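Prenyltransference for protein (Lavandula lanata, PDB 5HC8) is a lavandulyl diphosphate synthase, a head-to-middle prenyltransferase that joins two dimethylallyl diphosphate units into the branched ten-carbon lavandulyl diphosphate. Local coordinates at residues I57-I62 and H135-V140; I83-L88 and P114-D119; I102-I107 and Y123-S128. All coordinates share one frame; numbering follows the deposited sequence.

Interaction 1 of 3, residues I57-I62 and H135-V140; sequences IKLLTI and HFILAV. With SO4 (sulfate ion), chain E.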
loop_
_atom_site.group_PDB
_atom_site.type_symbol
_atom_site.label_atom_id
_atom_site.label_comp_id
_atom_site.label_asym_id
_atom_site.label_seq_id
_atom_site.Cartn_x
_atom_site.Cartn_y
_atom_site.Cartn_z
ATOM N N ILE A 57 -9.219 20.764 -4.938
ATOM C CA ILE A 57 -8.586 19.470 -5.214
ATOM C C ILE A 57 -8.605 19.255 -6.764
ATOM O O ILE A 57 -9.536 19.602 -7.429
ATOM C CB ILE A 57 -9.325 18.374 -4.460
ATOM C CG1 ILE A 57 -9.104 18.519 -2.940
ATOM C CG2 ILE A 57 -8.934 16.963 -4.967
ATOM C CD1 ILE A 57 -10.119 17.756 -2.144
ATOM N N LYS A 58 -7.536 18.733 -7.300
ATOM C CA LYS A 58 -7.357 18.584 -8.723
ATOM C C LYS A 58 -7.846 17.239 -9.236
ATOM O O LYS A 58 -8.338 17.156 -10.321
ATOM C CB LYS A 58 -5.926 18.805 -9.101
ATOM C CG LYS A 58 -5.489 20.255 -8.863
ATOM C CD LYS A 58 -4.027 20.403 -9.139
ATOM C CE LYS A 58 -3.557 21.851 -8.915
ATOM N NZ LYS A 58 -2.066 21.862 -8.778
ATOM N N LEU A 59 -7.740 16.214 -8.417
ATOM C CA LEU A 59 -8.310 14.929 -8.761
ATOM C C LEU A 59 -8.940 14.249 -7.556
ATOM O O LEU A 59 -8.315 14.138 -6.516
ATOM C CB LEU A 59 -7.178 14.087 -9.430
ATOM C CG LEU A 59 -7.516 12.584 -9.437
ATOM C CD1 LEU A 59 -8.711 12.326 -10.301
ATOM C CD2 LEU A 59 -6.282 11.836 -9.905
ATOM N N LEU A 60 -10.192 13.839 -7.691
ATOM C CA LEU A 60 -10.880 13.025 -6.681
ATOM C C LEU A 60 -11.163 11.655 -7.302
ATOM O O LEU A 60 -11.815 11.576 -8.361
ATOM C CB LEU A 60 -12.215 13.570 -6.350
ATOM C CG LEU A 60 -12.931 12.804 -5.225
ATOM C CD1 LEU A 60 -12.232 13.048 -3.877
ATOM C CD2 LEU A 60 -14.389 13.161 -5.143
ATOM N N THR A 61 -10.638 10.618 -6.689
ATOM C CA THR A 61 -10.951 9.227 -7.103
ATOM C C THR A 61 -11.858 8.554 -6.098
ATOM O O THR A 61 -11.567 8.583 -4.894
ATOM C CB THR A 61 -9.658 8.430 -7.238
ATOM O OG1 THR A 61 -8.859 8.962 -8.294
ATOM C CG2 THR A 61 -9.988 6.976 -7.580
ATOM N N ILE A 62 -12.977 7.989 -6.560
ATOM C CA ILE A 62 -13.841 7.188 -5.702
ATOM C C ILE A 62 -13.776 5.746 -6.180
ATOM O O ILE A 62 -13.995 5.420 -7.360
ATOM C CB ILE A 62 -15.304 7.657 -5.698
ATOM C CG1 ILE A 62 -15.401 9.075 -5.145
ATOM C CG2 ILE A 62 -16.189 6.668 -4.961
ATOM C CD1 ILE A 62 -16.806 9.705 -5.269
ATOM N N HIS A 135 -10.765 16.884 -12.109
ATOM C CA HIS A 135 -10.917 15.525 -12.586
ATOM C C HIS A 135 -11.585 14.654 -11.463
ATOM O O HIS A 135 -11.221 14.745 -10.268
ATOM C CB HIS A 135 -9.524 15.037 -12.979
ATOM C CG HIS A 135 -9.477 13.866 -13.904
ATOM N ND1 HIS A 135 -8.283 13.373 -14.380
ATOM C CD2 HIS A 135 -10.443 13.093 -14.456
ATOM C CE1 HIS A 135 -8.515 12.351 -15.175
ATOM N NE2 HIS A 135 -9.817 12.151 -15.221
ATOM N N PHE A 136 -12.561 13.837 -11.879
ATOM C CA PHE A 136 -13.221 12.841 -11.056
ATOM C C PHE A 136 -13.028 11.483 -11.702
ATOM O O PHE A 136 -13.454 11.262 -12.843
ATOM C CB PHE A 136 -14.712 13.131 -10.972
ATOM C CG PHE A 136 -15.526 12.035 -10.353
ATOM C CD1 PHE A 136 -15.031 11.239 -9.291
ATOM C CD2 PHE A 136 -16.787 11.715 -10.868
ATOM C CE1 PHE A 136 -15.794 10.209 -8.746
ATOM C CE2 PHE A 136 -17.563 10.680 -10.305
ATOM C CZ PHE A 136 -17.072 9.939 -9.236
ATOM N N ILE A 137 -12.301 10.576 -11.034
ATOM C CA ILE A 137 -12.142 9.192 -11.515
ATOM C C ILE A 137 -13.042 8.265 -10.691
ATOM O O ILE A 137 -13.016 8.281 -9.438
ATOM C CB ILE A 137 -10.703 8.716 -11.424
ATOM C CG1 ILE A 137 -9.871 9.473 -12.449
ATOM C CG2 ILE A 137 -10.566 7.194 -11.711
ATOM C CD1 ILE A 137 -8.364 9.318 -12.293
ATOM N N LEU A 138 -13.863 7.494 -11.394
ATOM C CA LEU A 138 -14.606 6.402 -10.798
ATOM C C LEU A 138 -13.800 5.142 -11.141
ATOM O O LEU A 138 -13.653 4.800 -12.282
ATOM C CB LEU A 138 -16.032 6.331 -11.314
ATOM C CG LEU A 138 -16.858 5.198 -10.714
ATOM C CD1 LEU A 138 -17.152 5.322 -9.226
ATOM C CD2 LEU A 138 -18.139 5.073 -11.494
ATOM N N ALA A 139 -13.261 4.499 -10.123
ATOM C CA ALA A 139 -12.522 3.240 -10.242
ATOM C C ALA A 139 -13.468 2.069 -10.004
ATOM O O ALA A 139 -13.968 1.852 -8.912
ATOM C CB ALA A 139 -11.338 3.225 -9.253
ATOM N N VAL A 140 -13.690 1.305 -11.064
ATOM C CA VAL A 140 -14.679 0.270 -11.113
ATOM C C VAL A 140 -14.117 -0.968 -11.848
ATOM O O VAL A 140 -13.481 -0.863 -12.917
ATOM C CB VAL A 140 -15.984 0.891 -11.677
ATOM C CG1 VAL A 140 -15.783 1.330 -13.110
ATOM C CG2 VAL A 140 -17.146 0.006 -11.447
HETATM S S SO4 E . -5.326 15.496 -14.658
HETATM O O1 SO4 E . -5.906 14.626 -13.543
HETATM O O2 SO4 E . -3.942 15.174 -15.195
HETATM O O3 SO4 E . -6.217 15.485 -15.875
HETATM O O4 SO4 E . -5.330 16.878 -14.081
#
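His-135 carries Ile-137 CG1 over one face of its imidazole, 3.8 Å above the plane and toward the rim, while Leu-59 CD1 approaches the ring obliquely. At the edge, in plane, ND1 donates to sulfate O1 at 2.8 Å with an N-H...O angle of 169°; the ion probably comes from the crystallisation liquor. NE2 is hydrogen-bonded to Ser-105 OG, and the ring is thus held at both nitrogens. An alanine here would probably leave Ser-105 OG without its partner and remove the ring surface beside Leu-59 CD1. The Phe-136 ring has Leu-138 N over one face and Leu-60 O in plane at the edge, 3.4 Å from CD1. Phe-136 CG stands anti to the backbone N (chi1 170°); farther out, Ile-62 CD1 meets Phe-136 CE1 obliquely at 3.7 Å. Next to His-135, Leu-59 CD1 and Ile-137 CD1 touch at 3.6 Å; Thr-61 lies alongside Ile-137, its OG1 bonded to His-15. Between the two layers, the backbone N and O of Leu-60 and Ile-62 bond the residues flanking Phe-136 and Leu-138; Ile-62 N meets Ile-137 O at 2.9 Å. A fifth bond runs from His-135 N to Lys-58 O. One strand bonding the neighbours of its facing residues is the signature of parallel pairing, here in the central sheet of the cis-prenyltransferase fold.

Interaction 2 of 3, residues I83-L88 and P114-D119; sequences IYEDFL and PEYLQD
Leu-88 and Leu-117 join two helices, 74-89 and 115-128, that run nearly parallel (21° between the short segments) in the helical layer of the cis-prenyltransferase fold, on the side of the diene pocket. The apolar part of the contact centres on one methyl. Leu-117 CG stands anti to the backbone N (chi1 180°), and from it CD1 enters between the helices to meet Leu-88 CD1 at 3.7 Å. The two leucine side chains cross at about a right angle. The same CD1 lies 4.0 Å from Glu-85 N and also touches Tyr-84 CB. Tyr-84 itself leads elsewhere: its side chain touches the bound 2-methylbuta-1,3-diene, and its ring meets Trp-45 of helix 34-54. The leucine contact thus lies at the base of a pocket side chain.

The second kind of contact is a carboxylate against an aromatic ring. Glu-85, extended beyond CG, crosses Tyr-116 at about a right angle, and the carboxylate and ring planes are 32° apart. Glu-85 OE2 forms a salt bridge with Arg-82 NH2, which probably offsets its charge, and Arg-82 also makes a cation-pi contact with Tyr-116, so acid, base and ring form one cluster. No hydrogen bond links the segments. Pro-114 at the N-cap lays its CB over one face of the Tyr-116 ring, while Glu-85 OE2 comes obliquely to within 3.4 Å of Tyr-116 CD1.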
loop_
_atom_site.group_PDB
_atom_site.type_symbol
_atom_site.label_atom_id
_atom_site.label_comp_id
_atom_site.label_asym_id
_atom_site.label_seq_id
_atom_site.Cartn_x
_atom_site.Cartn_y
_atom_site.Cartn_z
ATOM N N ILE A 83 -27.166 0.978 -10.074
ATOM C CA ILE A 83 -27.036 2.190 -9.337
ATOM C C ILE A 83 -25.953 3.041 -9.927
ATOM O O ILE A 83 -26.104 4.274 -9.965
ATOM C CB ILE A 83 -26.627 1.898 -7.914
ATOM C CG1 ILE A 83 -27.811 1.409 -7.128
ATOM C CG2 ILE A 83 -26.165 3.163 -7.248
ATOM C CD1 ILE A 83 -27.386 1.092 -5.701
ATOM N N TYR A 84 -24.864 2.403 -10.382
ATOM C CA TYR A 84 -23.774 3.172 -10.971
ATOM C C TYR A 84 -24.195 3.757 -12.319
ATOM O O TYR A 84 -23.781 4.850 -12.674
ATOM C CB TYR A 84 -22.435 2.380 -11.043
ATOM C CG TYR A 84 -21.941 1.989 -9.652
ATOM C CD1 TYR A 84 -22.303 2.741 -8.533
ATOM C CD2 TYR A 84 -21.179 0.846 -9.438
ATOM C CE1 TYR A 84 -21.909 2.379 -7.282
ATOM C CE2 TYR A 84 -20.780 0.503 -8.164
ATOM C CZ TYR A 84 -21.152 1.280 -7.120
ATOM O OH TYR A 84 -20.789 1.001 -5.807
ATOM N N GLU A 85 -24.979 3.015 -13.090
ATOM C CA GLU A 85 -25.478 3.549 -14.352
ATOM C C GLU A 85 -26.319 4.785 -14.099
ATOM O O GLU A 85 -26.202 5.808 -14.745
ATOM C CB GLU A 85 -26.354 2.512 -15.037
ATOM C CG GLU A 85 -26.934 3.054 -16.350
ATOM C CD GLU A 85 -27.887 2.074 -17.030
ATOM O OE1 GLU A 85 -27.916 2.031 -18.271
ATOM O OE2 GLU A 85 -28.562 1.329 -16.324
ATOM N N ASP A 86 -27.212 4.659 -13.161
ATOM C CA ASP A 86 -28.048 5.764 -12.789
ATOM C C ASP A 86 -27.212 6.947 -12.311
ATOM O O ASP A 86 -27.540 8.102 -12.635
ATOM C CB ASP A 86 -29.024 5.283 -11.715
ATOM C CG ASP A 86 -29.867 6.385 -11.145
ATOM O OD1 ASP A 86 -30.645 6.984 -11.908
ATOM O OD2 ASP A 86 -29.775 6.643 -9.925
ATOM N N PHE A 87 -26.138 6.693 -11.525
ATOM C CA PHE A 87 -25.310 7.796 -10.998
ATOM C C PHE A 87 -24.651 8.595 -12.138
ATOM O O PHE A 87 -24.641 9.835 -12.132
ATOM C CB PHE A 87 -24.256 7.257 -9.981
ATOM C CG PHE A 87 -23.113 8.217 -9.715
ATOM C CD1 PHE A 87 -23.258 9.279 -8.820
ATOM C CD2 PHE A 87 -21.904 8.045 -10.353
ATOM C CE1 PHE A 87 -22.215 10.156 -8.568
ATOM C CE2 PHE A 87 -20.839 8.921 -10.116
ATOM C CZ PHE A 87 -20.996 9.975 -9.234
ATOM N N LEU A 88 -24.130 7.860 -13.102
ATOM C CA LEU A 88 -23.461 8.350 -14.289
ATOM C C LEU A 88 -24.446 9.054 -15.239
ATOM O O LEU A 88 -24.108 10.047 -15.921
ATOM C CB LEU A 88 -22.786 7.163 -15.050
ATOM C CG LEU A 88 -21.578 6.507 -14.377
ATOM C CD1 LEU A 88 -21.048 5.316 -15.180
ATOM C CD2 LEU A 88 -20.451 7.511 -14.190
ATOM N N PRO A 114 -21.253 -4.812 -17.337
ATOM C CA PRO A 114 -22.373 -4.836 -18.282
ATOM C C PRO A 114 -22.267 -3.755 -19.355
ATOM O O PRO A 114 -21.912 -2.566 -19.075
ATOM C CB PRO A 114 -23.596 -4.546 -17.416
ATOM C CG PRO A 114 -23.181 -4.694 -16.003
ATOM C CD PRO A 114 -21.683 -4.759 -15.938
ATOM N N GLU A 115 -22.650 -4.132 -20.575
ATOM C CA GLU A 115 -22.529 -3.226 -21.694
ATOM C C GLU A 115 -23.193 -1.903 -21.392
ATOM O O GLU A 115 -22.700 -0.876 -21.817
ATOM C CB GLU A 115 -23.150 -3.804 -22.977
ATOM C CG GLU A 115 -22.429 -5.023 -23.531
ATOM C CD GLU A 115 -21.206 -4.676 -24.356
ATOM O OE1 GLU A 115 -20.937 -3.476 -24.583
ATOM O OE2 GLU A 115 -20.514 -5.621 -24.796
ATOM N N TYR A 116 -24.323 -1.917 -20.712
ATOM C CA TYR A 116 -24.988 -0.687 -20.413
ATOM C C TYR A 116 -24.171 0.274 -19.534
ATOM O O TYR A 116 -24.379 1.507 -19.561
ATOM C CB TYR A 116 -26.338 -0.942 -19.720
ATOM C CG TYR A 116 -26.324 -1.580 -18.342
ATOM C CD1 TYR A 116 -26.081 -0.820 -17.184
ATOM C CD2 TYR A 116 -26.606 -2.936 -18.184
ATOM C CE1 TYR A 116 -26.104 -1.404 -15.916
ATOM C CE2 TYR A 116 -26.619 -3.526 -16.936
ATOM C CZ TYR A 116 -26.368 -2.761 -15.799
ATOM O OH TYR A 116 -26.368 -3.393 -14.575
ATOM N N LEU A 117 -23.331 -0.304 -18.677
ATOM C CA LEU A 117 -22.542 0.482 -17.717
ATOM C C LEU A 117 -21.358 1.015 -18.445
ATOM O O LEU A 117 -20.957 2.191 -18.242
ATOM C CB LEU A 117 -22.086 -0.370 -16.543
ATOM C CG LEU A 117 -21.234 0.357 -15.454
ATOM C CD1 LEU A 117 -21.808 1.689 -15.112
ATOM C CD2 LEU A 117 -21.254 -0.458 -14.159
ATOM N N GLN A 118 -20.816 0.184 -19.324
ATOM C CA GLN A 118 -19.795 0.635 -20.233
ATOM C C GLN A 118 -20.209 1.801 -21.140
ATOM O O GLN A 118 -19.381 2.674 -21.485
ATOM C CB GLN A 118 -19.301 -0.499 -21.081
ATOM C CG GLN A 118 -18.659 -1.616 -20.314
ATOM C CD GLN A 118 -18.052 -2.629 -21.264
ATOM O OE1 GLN A 118 -17.289 -2.261 -22.142
ATOM N NE2 GLN A 118 -18.371 -3.899 -21.090
ATOM N N ASP A 119 -21.482 1.801 -21.513
ATOM C CA ASP A 119 -22.029 2.839 -22.375
ATOM C C ASP A 119 -22.240 4.093 -21.571
ATOM O O ASP A 119 -21.989 5.231 -22.052
ATOM C CB ASP A 119 -23.402 2.393 -22.951
ATOM C CG ASP A 119 -23.282 1.301 -24.029
ATOM O OD1 ASP A 119 -22.168 1.123 -24.605
ATOM O OD2 ASP A 119 -24.329 0.646 -24.301
#

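Interaction 3 of 3, residues I102-I107 and Y123-S128; sequences IQFSAI and YAEGLS
Glu-125 and Ser-128 on the helix take up backbone N-H groups on the outward edge of strand 103-107. Ala-106 N donates to Glu-125 OE1 at 2.9 Å, almost straight at 168°. The oxygen is met on its anti side, 16° out of the carboxylate plane. Glu-125 spans the gap because its chain is extended beyond CG. Its OE1 also has a long, weak ion pair with Lys-110 NZ, which would probably add to the polarisation of the carboxylate. Two residues earlier on the strand, Phe-104 N donates to Ser-128 OG at 3.0 Å. That hydroxyl gives its own proton to Ala-124 O at 2.7 Å, relaying the strand amide to the helix backbone. A water completes the polar set, donating both to Phe-104 O at 2.7 Å and to Glu-125 O. Side chains and water thus take up polar backbone groups that a further strand might otherwise bond.

Packing closes around the bonds. Phe-104 CD2 meets Ala-124 CB at 3.6 Å and Glu-125 CG at the same distance, both oblique to the ring, and Ser-128 CB rests on Ile-102 O.

Strand 103-107 is outermost in the sheet within the chain, and its other edge bonds to strand 135-140, through backbone hydrogen bonds of Gln-103 and Ser-105 with Phe-136. Helix 115-128 runs back across it as the connection of a beta-alpha-beta unit, the short segments lying at 147° to each other, with Ser-128 also touching Val-96 of helix 91-97.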
loop_
_atom_site.group_PDB
_atom_site.type_symbol
_atom_site.label_atom_id
_atom_site.label_comp_id
_atom_site.label_asym_id
_atom_site.label_seq_id
_atom_site.Cartn_x
_atom_site.Cartn_y
_atom_site.Cartn_z
ATOM N N ILE A 102 -16.595 19.544 -14.345
ATOM C CA ILE A 102 -15.820 18.374 -13.952
ATOM C C ILE A 102 -15.463 17.499 -15.119
ATOM O O ILE A 102 -16.265 17.290 -15.992
ATOM C CB ILE A 102 -16.597 17.613 -12.888
ATOM C CG1 ILE A 102 -16.444 18.429 -11.605
ATOM C CG2 ILE A 102 -16.085 16.178 -12.723
ATOM C CD1 ILE A 102 -17.777 18.540 -10.966
ATOM N N GLN A 103 -14.237 17.008 -15.125
ATOM C CA GLN A 103 -13.829 16.043 -16.088
ATOM C C GLN A 103 -13.992 14.651 -15.492
ATOM O O GLN A 103 -13.459 14.410 -14.395
ATOM C CB GLN A 103 -12.399 16.254 -16.451
ATOM C CG GLN A 103 -12.087 17.651 -16.940
ATOM C CD GLN A 103 -10.587 17.852 -17.143
ATOM O OE1 GLN A 103 -10.018 17.311 -18.082
ATOM N NE2 GLN A 103 -9.937 18.610 -16.241
ATOM N N PHE A 104 -14.705 13.755 -16.214
ATOM C CA PHE A 104 -15.041 12.428 -15.733
ATOM C C PHE A 104 -14.267 11.349 -16.467
ATOM O O PHE A 104 -14.164 11.378 -17.666
ATOM C CB PHE A 104 -16.531 12.121 -15.808
ATOM C CG PHE A 104 -16.806 10.683 -15.488
ATOM C CD1 PHE A 104 -16.889 10.268 -14.178
ATOM C CD2 PHE A 104 -16.863 9.731 -16.497
ATOM C CE1 PHE A 104 -17.083 8.944 -13.855
ATOM C CE2 PHE A 104 -17.035 8.403 -16.193
ATOM C CZ PHE A 104 -17.140 8.001 -14.862
ATOM N N SER A 105 -13.614 10.443 -15.734
ATOM C CA SER A 105 -13.026 9.249 -16.301
ATOM C C SER A 105 -13.371 8.061 -15.430
ATOM O O SER A 105 -13.645 8.230 -14.257
ATOM C CB SER A 105 -11.531 9.301 -16.370
ATOM O OG SER A 105 -11.028 10.402 -17.042
ATOM N N ALA A 106 -13.377 6.871 -16.020
ATOM C CA ALA A 106 -13.457 5.655 -15.252
ATOM C C ALA A 106 -12.191 4.878 -15.527
ATOM O O ALA A 106 -11.599 4.926 -16.679
ATOM C CB ALA A 106 -14.728 4.825 -15.541
ATOM N N ILE A 107 -11.692 4.244 -14.453
ATOM C CA ILE A 107 -10.553 3.323 -14.571
ATOM C C ILE A 107 -10.952 1.941 -14.062
ATOM O O ILE A 107 -11.795 1.820 -13.175
ATOM C CB ILE A 107 -9.273 3.812 -13.899
ATOM C CG1 ILE A 107 -9.420 3.895 -12.371
ATOM C CG2 ILE A 107 -8.849 5.141 -14.529
ATOM C CD1 ILE A 107 -8.098 4.268 -11.695
ATOM N N TYR A 123 -20.490 7.651 -22.238
ATOM C CA TYR A 123 -21.267 8.863 -22.421
ATOM C C TYR A 123 -20.691 9.963 -21.541
ATOM O O TYR A 123 -20.317 11.052 -22.031
ATOM C CB TYR A 123 -22.762 8.607 -22.121
ATOM C CG TYR A 123 -23.620 9.856 -21.907
ATOM C CD1 TYR A 123 -23.819 10.779 -22.946
ATOM C CD2 TYR A 123 -24.266 10.093 -20.673
ATOM C CE1 TYR A 123 -24.609 11.897 -22.758
ATOM C CE2 TYR A 123 -25.070 11.223 -20.464
ATOM C CZ TYR A 123 -25.237 12.134 -21.501
ATOM O OH TYR A 123 -26.035 13.272 -21.317
ATOM N N ALA A 124 -20.559 9.674 -20.243
ATOM C CA ALA A 124 -20.059 10.678 -19.310
ATOM C C ALA A 124 -18.632 11.137 -19.599
ATOM O O ALA A 124 -18.276 12.275 -19.325
ATOM C CB ALA A 124 -20.205 10.209 -17.849
ATOM N N GLU A 125 -17.814 10.266 -20.149
ATOM C CA GLU A 125 -16.477 10.621 -20.463
ATOM C C GLU A 125 -16.500 11.569 -21.690
ATOM O O GLU A 125 -15.837 12.622 -21.715
ATOM C CB GLU A 125 -15.655 9.349 -20.773
ATOM C CG GLU A 125 -15.335 8.482 -19.511
ATOM C CD GLU A 125 -14.350 7.357 -19.779
ATOM O OE1 GLU A 125 -13.561 6.918 -18.881
ATOM O OE2 GLU A 125 -14.403 6.846 -20.911
ATOM N N GLY A 126 -17.269 11.173 -22.708
ATOM C CA GLY A 126 -17.432 11.997 -23.920
ATOM C C GLY A 126 -17.994 13.381 -23.658
ATOM O O GLY A 126 -17.451 14.362 -24.138
ATOM N N LEU A 127 -19.039 13.443 -22.837
ATOM C CA LEU A 127 -19.658 14.698 -22.406
ATOM C C LEU A 127 -18.693 15.644 -21.676
ATOM O O LEU A 127 -18.865 16.870 -21.688
ATOM C CB LEU A 127 -20.854 14.372 -21.516
ATOM C CG LEU A 127 -21.850 15.452 -21.160
ATOM C CD1 LEU A 127 -22.749 15.662 -22.376
ATOM C CD2 LEU A 127 -22.681 15.113 -19.917
ATOM N N SER A 128 -17.642 15.098 -21.070
ATOM C CA SER A 128 -16.765 15.914 -20.220
ATOM C C SER A 128 -15.374 16.020 -20.810
ATOM O O SER A 128 -14.459 16.611 -20.225
ATOM C CB SER A 128 -16.739 15.309 -18.802
ATOM O OG SER A 128 -16.221 13.995 -18.813
HETATM O O HOH W 1 -13.461 12.496 -20.070
#

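In the fold
From the N terminus, residues 57-62 come first and wait for their partner until 135-140, so interaction 1 closes the longest loop and encloses the other two. Next, 83-88 on helix 74-89 opens interaction 2, and then the edge strand, in 102-107, opens interaction 3. Helix 115-128 then closes both in turn, with 114-119 returning to 83-88 and 123-128 to 102-107; these two loops cross and share that helix. Strand 135-140 bonds to both 59-65 and 103-107, uniting interactions 1 and 3 in one sheet. Phe-87 CZ reaches Phe-136 CE2 at 3.7 Å, tying helix 74-89 to the same sheet.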